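Local atomic coordinates of cyclodipeptide synthase, BtCDPS (Bacillus thermoamylovorans, PDB entry 6ZTU), a protein that probably joins two amino acids, taken as a rule from aminoacyl-tRNAs, into a cyclic dipeptide, as in other cyclodipeptide synthases. Residues K141-M146 / Y176-L181; D136-K141 / N212-I217; A68-E73 / L170-K175. All coordinates share one frame; numbering follows the deposited sequence.

Contact 1: K141-M146 / Y176-L181; sequences KSCLAM and YVLAEL. With 0RE ((2S)-hexane-1,2-diol), chain B.
This is apolar helix-helix packing beside the ligand pocket: M146 and C143 of helix 137-157 lie on V177, L178 and L181 of helix 167-191. The two segments are far from parallel. Their directions differ by 105° and their axes come no closer than 9.7 Å, and side chains make most of the contact. M146 carries much of it. M146 SD lies 3.8 Å from V177 CG1, and M146 CB touches both methyls of V177. L181 CD2 is a looser neighbour of the same sulfur. The M146 chain bends at chi3, and its tip goes on to the E180 carboxylate, where M146 CE and E180 OE2 meet tip to tip at 3.7 Å. C143 uses its sulfur. C143 SG packs 3.9 Å from L178 CD2 and is a similar distance from L181 CD1.

E180 links this packing to the pocket. With chi1 66° its CG sits between the backbone N and the carbonyl carbon, and the extended chain beyond carries the carboxylate to the diol. The two carboxylate oxygens have different partners: OE2 has the methionine methyl, while E180 OE1 accepts a hydrogen bond of 2.9 Å from O01 of the bound hexanediol. Y176, one turn earlier, also lines this pocket, with Y176 OH 3.5 Å from C07 of the diol.

Helix 120-135 closes on the same packing, with F133 on C143 and L178 and V129 on L178 and L181. M146 also touches L206 of helix 205-211 and W204 in the loop before it.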
loop_
_atom_site.group_PDB
_atom_site.type_symbol
_atom_site.label_atom_id
_atom_site.label_comp_id
_atom_site.label_asym_id
_atom_site.label_seq_id
_atom_site.Cartn_x
_atom_site.Cartn_y
_atom_site.Cartn_z
ATOM N N LYS A 141 7.931 -15.341 -8.201
ATOM C CA LYS A 141 8.571 -15.627 -6.927
ATOM C C LYS A 141 8.552 -14.408 -6.008
ATOM O O LYS A 141 8.268 -14.530 -4.813
ATOM C CB LYS A 141 10.002 -16.112 -7.178
ATOM C CG LYS A 141 10.748 -16.612 -5.962
ATOM C CD LYS A 141 12.108 -17.210 -6.385
ATOM C CE LYS A 141 12.918 -17.706 -5.177
ATOM N NZ LYS A 141 13.353 -16.606 -4.273
ATOM N N SER A 142 8.838 -13.216 -6.551
ATOM C CA SER A 142 8.823 -12.004 -5.729
ATOM C C SER A 142 7.418 -11.671 -5.244
ATOM O O SER A 142 7.240 -11.219 -4.103
ATOM C CB SER A 142 9.377 -10.825 -6.528
ATOM O OG SER A 142 10.785 -10.873 -6.546
ATOM N N CYS A 143 6.421 -11.848 -6.105
ATOM C CA CYS A 143 5.047 -11.597 -5.674
ATOM C C CYS A 143 4.635 -12.560 -4.572
ATOM O O CYS A 143 3.985 -12.157 -3.607
ATOM C CB CYS A 143 4.075 -11.707 -6.846
ATOM S SG CYS A 143 4.259 -10.395 -8.092
ATOM N N LEU A 144 4.983 -13.840 -4.715
ATOM C CA LEU A 144 4.664 -14.807 -3.669
ATOM C C LEU A 144 5.396 -14.488 -2.370
ATOM O O LEU A 144 4.886 -14.775 -1.280
ATOM C CB LEU A 144 5.002 -16.219 -4.150
ATOM C CG LEU A 144 4.080 -16.701 -5.282
ATOM C CD1 LEU A 144 4.587 -17.976 -5.964
ATOM C CD2 LEU A 144 2.647 -16.888 -4.789
ATOM N N ALA A 145 6.598 -13.909 -2.457
ATOM C CA ALA A 145 7.282 -13.466 -1.250
ATOM C C ALA A 145 6.539 -12.316 -0.578
ATOM O O ALA A 145 6.480 -12.247 0.657
ATOM C CB ALA A 145 8.719 -13.054 -1.572
ATOM N N MET A 146 5.999 -11.377 -1.364
ATOM C CA MET A 146 5.152 -10.346 -0.771
ATOM C C MET A 146 3.945 -10.974 -0.095
ATOM O O MET A 146 3.495 -10.507 0.958
ATOM C CB MET A 146 4.683 -9.349 -1.836
ATOM C CG MET A 146 5.698 -8.309 -2.197
ATOM S SD MET A 146 4.969 -7.021 -3.248
ATOM C CE MET A 146 3.967 -6.141 -2.059
ATOM N N TYR A 176 -4.346 -10.474 -3.247
ATOM C CA TYR A 176 -4.233 -9.169 -2.605
ATOM C C TYR A 176 -3.037 -8.391 -3.147
ATOM O O TYR A 176 -3.144 -7.206 -3.492
ATOM C CB TYR A 176 -4.114 -9.371 -1.093
ATOM C CG TYR A 176 -3.914 -8.110 -0.291
ATOM C CD1 TYR A 176 -4.995 -7.386 0.187
ATOM C CD2 TYR A 176 -2.642 -7.660 0.014
ATOM C CE1 TYR A 176 -4.813 -6.228 0.913
ATOM C CE2 TYR A 176 -2.455 -6.510 0.738
ATOM C CZ TYR A 176 -3.544 -5.799 1.186
ATOM O OH TYR A 176 -3.353 -4.656 1.920
ATOM N N VAL A 177 -1.879 -9.045 -3.191
ATOM C CA VAL A 177 -0.652 -8.412 -3.684
ATOM C C VAL A 177 -0.854 -7.898 -5.103
ATOM O O VAL A 177 -0.516 -6.750 -5.430
ATOM C CB VAL A 177 0.515 -9.414 -3.615
ATOM C CG1 VAL A 177 1.762 -8.843 -4.293
ATOM C CG2 VAL A 177 0.829 -9.762 -2.174
ATOM N N LEU A 178 -1.397 -8.749 -5.978
ATOM C CA LEU A 178 -1.526 -8.356 -7.375
ATOM C C LEU A 178 -2.501 -7.196 -7.534
ATOM O O LEU A 178 -2.287 -6.327 -8.386
ATOM C CB LEU A 178 -1.956 -9.553 -8.227
ATOM C CG LEU A 178 -0.998 -10.755 -8.158
ATOM C CD1 LEU A 178 -1.490 -11.918 -9.022
ATOM C CD2 LEU A 178 0.430 -10.369 -8.545
ATOM N N ALA A 179 -3.564 -7.155 -6.715
ATOM C CA ALA A 179 -4.543 -6.078 -6.805
ATOM C C ALA A 179 -4.003 -4.743 -6.297
ATOM O O ALA A 179 -4.439 -3.688 -6.780
ATOM C CB ALA A 179 -5.808 -6.450 -6.018
ATOM N N GLU A 180 -3.091 -4.752 -5.313
ATOM C CA GLU A 180 -2.545 -3.497 -4.790
ATOM C C GLU A 180 -1.357 -3.006 -5.609
ATOM O O GLU A 180 -1.070 -1.803 -5.619
ATOM C CB GLU A 180 -2.112 -3.651 -3.326
ATOM C CG GLU A 180 -0.932 -4.620 -3.131
ATOM C CD GLU A 180 -0.367 -4.657 -1.708
ATOM O OE1 GLU A 180 -0.684 -3.768 -0.889
ATOM O OE2 GLU A 180 0.404 -5.608 -1.408
ATOM N N LEU A 181 -0.650 -3.913 -6.280
ATOM C CA LEU A 181 0.577 -3.524 -6.974
ATOM C C LEU A 181 0.422 -2.394 -7.988
ATOM O O LEU A 181 1.363 -1.593 -8.099
ATOM C CB LEU A 181 1.203 -4.749 -7.657
ATOM C CG LEU A 181 2.184 -5.530 -6.790
ATOM C CD1 LEU A 181 2.684 -6.742 -7.560
ATOM C CD2 LEU A 181 3.378 -4.653 -6.364
HETATM O O01 0RE B . 0.953 -2.704 1.189
HETATM C C02 0RE B . 1.039 -1.726 2.176
HETATM C C03 0RE B . 0.647 -0.384 1.566
HETATM O O04 0RE B . 1.729 0.135 0.840
HETATM C C05 0RE B . -0.559 -0.593 0.659
HETATM C C06 0RE B . -1.735 -1.130 1.475
HETATM C C07 0RE B . -2.870 -1.464 0.513
HETATM C C08 0RE B . -3.988 -0.479 0.805
#

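Contact 2: D136-K141 / N212-I217; sequences DEKFRK and NSEFYI
F139 and F215 form a T-shaped (edge-to-face) pair that joins the N-terminal turn of helix 137-157 to the loop after helix 205-211. The F139 edge points at the F215 face. The ring planes are 74° apart and the centroids 5.4 Å apart. F139 CD1 stands over the F215 face, offset toward the rim. F215 reaches beyond the ring to the helix backbone, with F215 CE1 3.5 Å from F139 CA. The opposite face of the F215 ring carries CB of its neighbour E214.

F139 in turn offers a face to I217. I217 CG1 makes a CH-pi contact over it, 4.1 Å from the F139 ring centroid, and the two side chains cross at about a right angle. Y132 of helix 120-135 touches both F139 and I217, while L206 and I210 of helix 205-211 pack on F215.

The polar groups lie toward the outer side. The K138 side chain crosses F215, its CG near F215 CE1. The chain then bends at chi4 (75°), which sets NZ in a salt bridge with E214, K138 NZ to E214 OE1 3.1 Å. E214 OE1 is met on the anti side, out of the carboxylate plane. The other oxygen, OE2, receives N212 ND2 on its anti lone pair. The segment begins in the Schellman motif that ends helix 205-211, with S213 as the C-prime residue.

D136 is the N-cap of helix 137-157, and D136 OD1 accepts from K138 N at 2.9 Å. D136 OD2 lies at the edge of F215, in its plane, 3.6 Å from F215 CD1. Two waters donate to D136 OD2: one also donates to E214 O, and the other accepts from Y216 N at 3.0 Å.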
loop_
_atom_site.group_PDB
_atom_site.type_symbol
_atom_site.label_atom_id
_atom_site.label_comp_id
_atom_site.label_asym_id
_atom_site.label_seq_id
_atom_site.Cartn_x
_atom_site.Cartn_y
_atom_site.Cartn_z
ATOM N N ASP A 136 6.652 -14.917 -15.906
ATOM C CA ASP A 136 8.028 -14.705 -15.437
ATOM C C ASP A 136 8.158 -15.314 -14.047
ATOM O O ASP A 136 7.739 -14.702 -13.060
ATOM C CB ASP A 136 8.409 -13.223 -15.414
ATOM C CG ASP A 136 9.842 -12.993 -14.903
ATOM O OD1 ASP A 136 10.531 -13.975 -14.593
ATOM O OD2 ASP A 136 10.288 -11.827 -14.833
ATOM N N GLU A 137 8.791 -16.495 -13.966
ATOM C CA GLU A 137 8.941 -17.172 -12.681
ATOM C C GLU A 137 9.639 -16.295 -11.652
ATOM O O GLU A 137 9.367 -16.412 -10.450
ATOM C CB GLU A 137 9.724 -18.477 -12.858
ATOM C CG GLU A 137 9.842 -19.307 -11.568
ATOM C CD GLU A 137 10.980 -18.851 -10.676
ATOM O OE1 GLU A 137 11.908 -18.191 -11.198
ATOM O OE2 GLU A 137 10.933 -19.114 -9.452
ATOM N N LYS A 138 10.561 -15.438 -12.093
ATOM C CA LYS A 138 11.272 -14.560 -11.168
ATOM C C LYS A 138 10.328 -13.529 -10.562
ATOM O O LYS A 138 10.356 -13.282 -9.351
ATOM C CB LYS A 138 12.426 -13.870 -11.899
ATOM C CG LYS A 138 13.313 -12.982 -11.046
ATOM C CD LYS A 138 14.299 -12.248 -11.959
ATOM C CE LYS A 138 15.050 -11.152 -11.236
ATOM N NZ LYS A 138 16.100 -11.702 -10.330
ATOM N N PHE A 139 9.471 -12.939 -11.387
ATOM C CA PHE A 139 8.486 -11.995 -10.871
ATOM C C PHE A 139 7.454 -12.702 -9.993
ATOM O O PHE A 139 7.081 -12.198 -8.924
ATOM C CB PHE A 139 7.809 -11.288 -12.043
ATOM C CG PHE A 139 6.861 -10.210 -11.631
ATOM C CD1 PHE A 139 7.333 -9.023 -11.075
ATOM C CD2 PHE A 139 5.490 -10.379 -11.802
ATOM C CE1 PHE A 139 6.452 -8.018 -10.702
ATOM C CE2 PHE A 139 4.601 -9.364 -11.424
ATOM C CZ PHE A 139 5.089 -8.195 -10.877
ATOM N N ARG A 140 7.005 -13.877 -10.436
ATOM C CA ARG A 140 6.075 -14.681 -9.640
ATOM C C ARG A 140 6.655 -14.956 -8.264
ATOM O O ARG A 140 5.962 -14.810 -7.242
ATOM C CB ARG A 140 5.780 -15.981 -10.397
ATOM C CG ARG A 140 4.668 -16.883 -9.854
ATOM C CD ARG A 140 4.619 -18.120 -10.745
ATOM N NE ARG A 140 3.609 -19.107 -10.392
ATOM C CZ ARG A 140 2.369 -19.110 -10.875
ATOM N NH1 ARG A 140 1.974 -18.162 -11.713
ATOM N NH2 ARG A 140 1.520 -20.057 -10.511
ATOM N N LYS A 141 7.931 -15.341 -8.201
ATOM C CA LYS A 141 8.571 -15.627 -6.927
ATOM C C LYS A 141 8.552 -14.408 -6.008
ATOM O O LYS A 141 8.268 -14.530 -4.813
ATOM C CB LYS A 141 10.002 -16.112 -7.178
ATOM C CG LYS A 141 10.748 -16.612 -5.962
ATOM C CD LYS A 141 12.108 -17.210 -6.385
ATOM C CE LYS A 141 12.918 -17.706 -5.177
ATOM N NZ LYS A 141 13.353 -16.606 -4.273
ATOM N N ASN A 212 16.324 -1.998 -9.877
ATOM C CA ASN A 212 17.540 -2.590 -10.402
ATOM C C ASN A 212 17.359 -3.117 -11.823
ATOM O O ASN A 212 18.241 -3.823 -12.319
ATOM C CB ASN A 212 17.999 -3.719 -9.483
ATOM C CG ASN A 212 19.479 -3.992 -9.591
ATOM O OD1 ASN A 212 20.284 -3.070 -9.741
ATOM N ND2 ASN A 212 19.850 -5.266 -9.524
ATOM N N SER A 213 16.213 -2.827 -12.454
ATOM C CA SER A 213 15.902 -3.208 -13.843
ATOM C C SER A 213 15.898 -4.722 -14.049
ATOM O O SER A 213 16.392 -5.226 -15.062
ATOM C CB SER A 213 16.866 -2.544 -14.828
ATOM O OG SER A 213 17.004 -1.168 -14.541
ATOM N N GLU A 214 15.330 -5.456 -13.092
ATOM C CA GLU A 214 15.327 -6.914 -13.123
ATOM C C GLU A 214 14.094 -7.517 -13.797
ATOM O O GLU A 214 14.054 -8.742 -13.984
ATOM C CB GLU A 214 15.476 -7.460 -11.697
ATOM C CG GLU A 214 16.884 -7.191 -11.111
ATOM C CD GLU A 214 17.060 -7.719 -9.707
ATOM O OE1 GLU A 214 16.424 -8.740 -9.361
ATOM O OE2 GLU A 214 17.842 -7.117 -8.944
ATOM N N PHE A 215 13.106 -6.704 -14.182
ATOM C CA PHE A 215 11.877 -7.211 -14.780
ATOM C C PHE A 215 11.436 -6.319 -15.927
ATOM O O PHE A 215 11.853 -5.165 -16.042
ATOM C CB PHE A 215 10.714 -7.269 -13.778
ATOM C CG PHE A 215 11.051 -7.935 -12.494
ATOM C CD1 PHE A 215 11.014 -9.316 -12.394
ATOM C CD2 PHE A 215 11.361 -7.189 -11.369
ATOM C CE1 PHE A 215 11.296 -9.940 -11.209
ATOM C CE2 PHE A 215 11.652 -7.822 -10.172
ATOM C CZ PHE A 215 11.613 -9.195 -10.095
ATOM N N TYR A 216 10.541 -6.863 -16.753
ATOM C CA TYR A 216 9.851 -6.032 -17.722
ATOM C C TYR A 216 8.792 -5.180 -17.051
ATOM O O TYR A 216 8.398 -4.160 -17.619
ATOM C CB TYR A 216 9.251 -6.893 -18.831
ATOM C CG TYR A 216 10.324 -7.454 -19.744
ATOM C CD1 TYR A 216 11.217 -6.608 -20.394
ATOM C CD2 TYR A 216 10.451 -8.820 -19.942
ATOM C CE1 TYR A 216 12.202 -7.111 -21.222
ATOM C CE2 TYR A 216 11.429 -9.324 -20.770
ATOM C CZ TYR A 216 12.304 -8.464 -21.399
ATOM O OH TYR A 216 13.297 -8.952 -22.228
ATOM N N ILE A 217 8.359 -5.560 -15.846
ATOM C CA ILE A 217 7.555 -4.675 -15.003
ATOM C C ILE A 217 8.418 -3.508 -14.540
ATOM O O ILE A 217 9.489 -3.708 -13.953
ATOM C CB ILE A 217 6.995 -5.446 -13.794
ATOM C CG1 ILE A 217 5.903 -6.430 -14.221
ATOM C CG2 ILE A 217 6.475 -4.481 -12.707
ATOM C CD1 ILE A 217 4.543 -5.805 -14.369
HETATM O O HOH W 1 12.866 -10.826 -15.250
HETATM O O HOH W 2 9.990 -9.786 -16.654
#

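Contact 3: A68-E73 / L170-K175; sequences AKNLLE and LFHAVK
A histidine-carboxylate hydrogen bond, H172 to E73, ties the short helix 68-74 to helix 167-191. The segments run nearly antiparallel, 160° between their directions, with axes 7.7 Å apart at their closest. With CG anti to the backbone N (chi1 -167°), the H172 ring extends toward helix 68-74. H172 NE2 donates to E73 OE1 at 2.6 Å. The acceptor is in the plane of the ring, but the donor meets the carboxylate on its anti side and somewhat out of its plane. K69 NZ reaches the same oxygen from the other face in a 3.0 Å salt bridge to E73 OE1. E73 OE1 is thus gripped by two donors, and E73 OE2 bonds to T79 OG1.

N70 lies flat against the imidazole, the amide and ring planes 10° apart. N70 ND2 sits over the centre of the ring, 3.5 Å above its plane. The same nitrogen gives a nearly straight hydrogen bond to the histidine's own backbone, N70 ND2 to H172 O 2.9 Å. K175 CD also touches N70 ND2. Beside this polar set, L71 CD2 packs on A173 CB at 3.9 Å. An alanine at H172 would probably leave E73 OE1 with K69 alone of its two donors here, and the amide of N70 without the ring it stacks on.

The contact lies among two further helices. Helix 79-103 touches K69 through E83 and V86. Helix 137-157 packs on the apolar side, with R154 on L71 and S147 on A173.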
loop_
_atom_site.group_PDB
_atom_site.type_symbol
_atom_site.label_atom_id
_atom_site.label_comp_id
_atom_site.label_asym_id
_atom_site.label_seq_id
_atom_site.Cartn_x
_atom_site.Cartn_y
_atom_site.Cartn_z
ATOM N N ALA A 68 -8.691 -7.955 0.527
ATOM C CA ALA A 68 -8.228 -8.028 1.906
ATOM C C ALA A 68 -8.803 -9.249 2.614
ATOM O O ALA A 68 -8.174 -9.781 3.535
ATOM C CB ALA A 68 -8.595 -6.757 2.662
ATOM N N LYS A 69 -9.988 -9.714 2.193
ATOM C CA LYS A 69 -10.555 -10.922 2.795
ATOM C C LYS A 69 -9.672 -12.144 2.547
ATOM O O LYS A 69 -9.639 -13.059 3.379
ATOM C CB LYS A 69 -11.977 -11.159 2.273
ATOM C CG LYS A 69 -12.081 -11.709 0.865
ATOM C CD LYS A 69 -13.548 -11.828 0.442
ATOM C CE LYS A 69 -13.795 -13.055 -0.433
ATOM N NZ LYS A 69 -12.555 -13.585 -1.088
ATOM N N ASN A 70 -8.932 -12.165 1.433
ATOM C CA ASN A 70 -8.061 -13.302 1.130
ATOM C C ASN A 70 -7.007 -13.501 2.200
ATOM O O ASN A 70 -6.602 -14.642 2.469
ATOM C CB ASN A 70 -7.374 -13.117 -0.223
ATOM C CG ASN A 70 -8.340 -13.167 -1.371
ATOM O OD1 ASN A 70 -9.430 -12.596 -1.290
ATOM N ND2 ASN A 70 -7.964 -13.851 -2.450
ATOM N N LEU A 71 -6.534 -12.405 2.805
ATOM C CA LEU A 71 -5.524 -12.509 3.848
ATOM C C LEU A 71 -6.072 -13.265 5.049
ATOM O O LEU A 71 -5.357 -14.048 5.680
ATOM C CB LEU A 71 -5.045 -11.115 4.265
ATOM C CG LEU A 71 -4.466 -10.220 3.162
ATOM C CD1 LEU A 71 -4.051 -8.896 3.763
ATOM C CD2 LEU A 71 -3.279 -10.887 2.459
ATOM N N LEU A 72 -7.347 -13.049 5.368
ATOM C CA LEU A 72 -7.971 -13.780 6.466
ATOM C C LEU A 72 -8.362 -15.193 6.042
ATOM O O LEU A 72 -8.119 -16.151 6.782
ATOM C CB LEU A 72 -9.181 -12.998 6.986
ATOM C CG LEU A 72 -8.933 -11.556 7.463
ATOM C CD1 LEU A 72 -10.245 -10.869 7.843
ATOM C CD2 LEU A 72 -7.947 -11.497 8.621
ATOM N N GLU A 73 -8.928 -15.347 4.841
ATOM C CA GLU A 73 -9.309 -16.670 4.355
ATOM C C GLU A 73 -8.116 -17.614 4.305
ATOM O O GLU A 73 -8.264 -18.827 4.497
ATOM C CB GLU A 73 -9.948 -16.556 2.974
ATOM C CG GLU A 73 -11.285 -15.838 2.993
ATOM C CD GLU A 73 -11.867 -15.675 1.622
ATOM O OE1 GLU A 73 -11.098 -15.575 0.643
ATOM O OE2 GLU A 73 -13.106 -15.651 1.512
ATOM N N LEU A 170 -0.393 -19.104 0.074
ATOM C CA LEU A 170 0.334 -18.059 -0.648
ATOM C C LEU A 170 -0.391 -17.647 -1.919
ATOM O O LEU A 170 -0.462 -16.453 -2.246
ATOM C CB LEU A 170 1.742 -18.540 -1.001
ATOM C CG LEU A 170 2.726 -18.741 0.145
ATOM C CD1 LEU A 170 4.043 -19.319 -0.378
ATOM C CD2 LEU A 170 2.966 -17.442 0.882
ATOM N N PHE A 171 -0.905 -18.619 -2.668
ATOM C CA PHE A 171 -1.550 -18.291 -3.934
ATOM C C PHE A 171 -2.908 -17.644 -3.714
ATOM O O PHE A 171 -3.354 -16.860 -4.556
ATOM C CB PHE A 171 -1.668 -19.537 -4.813
ATOM C CG PHE A 171 -0.446 -19.788 -5.660
ATOM C CD1 PHE A 171 -0.348 -19.240 -6.927
ATOM C CD2 PHE A 171 0.614 -20.546 -5.177
ATOM C CE1 PHE A 171 0.767 -19.450 -7.702
ATOM C CE2 PHE A 171 1.742 -20.767 -5.954
ATOM C CZ PHE A 171 1.820 -20.219 -7.221
ATOM N N HIS A 172 -3.574 -17.941 -2.593
ATOM C CA HIS A 172 -4.822 -17.248 -2.297
ATOM C C HIS A 172 -4.561 -15.801 -1.899
ATOM O O HIS A 172 -5.210 -14.878 -2.408
ATOM C CB HIS A 172 -5.593 -17.975 -1.197
ATOM C CG HIS A 172 -7.012 -17.509 -1.049
ATOM N ND1 HIS A 172 -7.940 -17.628 -2.057
ATOM C CD2 HIS A 172 -7.654 -16.927 -0.010
ATOM C CE1 HIS A 172 -9.098 -17.141 -1.646
ATOM N NE2 HIS A 172 -8.953 -16.712 -0.406
ATOM N N ALA A 173 -3.603 -15.584 -0.990
ATOM C CA ALA A 173 -3.280 -14.237 -0.535
ATOM C C ALA A 173 -2.562 -13.399 -1.594
ATOM O O ALA A 173 -2.570 -12.168 -1.491
ATOM C CB ALA A 173 -2.425 -14.300 0.723
ATOM N N VAL A 174 -1.923 -14.015 -2.595
ATOM C CA VAL A 174 -1.224 -13.191 -3.584
ATOM C C VAL A 174 -2.219 -12.422 -4.451
ATOM O O VAL A 174 -1.841 -11.444 -5.111
ATOM C CB VAL A 174 -0.247 -14.044 -4.426
ATOM C CG1 VAL A 174 -0.965 -14.753 -5.561
ATOM C CG2 VAL A 174 0.915 -13.180 -4.969
ATOM N N LYS A 175 -3.497 -12.814 -4.450
ATOM C CA LYS A 175 -4.492 -12.005 -5.142
ATOM C C LYS A 175 -4.557 -10.600 -4.559
ATOM O O LYS A 175 -4.805 -9.631 -5.293
ATOM C CB LYS A 175 -5.855 -12.699 -5.084
ATOM C CG LYS A 175 -5.891 -13.950 -5.946
ATOM C CD LYS A 175 -7.139 -14.773 -5.699
ATOM C CE LYS A 175 -7.060 -16.078 -6.469
ATOM N NZ LYS A 175 -6.713 -15.812 -7.894
#

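In the fold
Contact 1 is the most buried of the three, while contacts 2 and 3 are only partly buried and mix packing with polar bonds. Helix 137-157 serves contacts 1 and 2, which share K141. Helix 167-191 serves contacts 1 and 3, one just after the other along it. Contact 1 therefore lies between the others, whose centres are about 21 Å apart. Its chemistry is mostly sulfur and methyl packing, and it alone contains pocket residues. Contact 2, about 19 Å from the chain centre, joins a helix start to a loop through rings, a salt bridge and waters. Contact 3 joins two helices chiefly through direct side-chain hydrogen bonds.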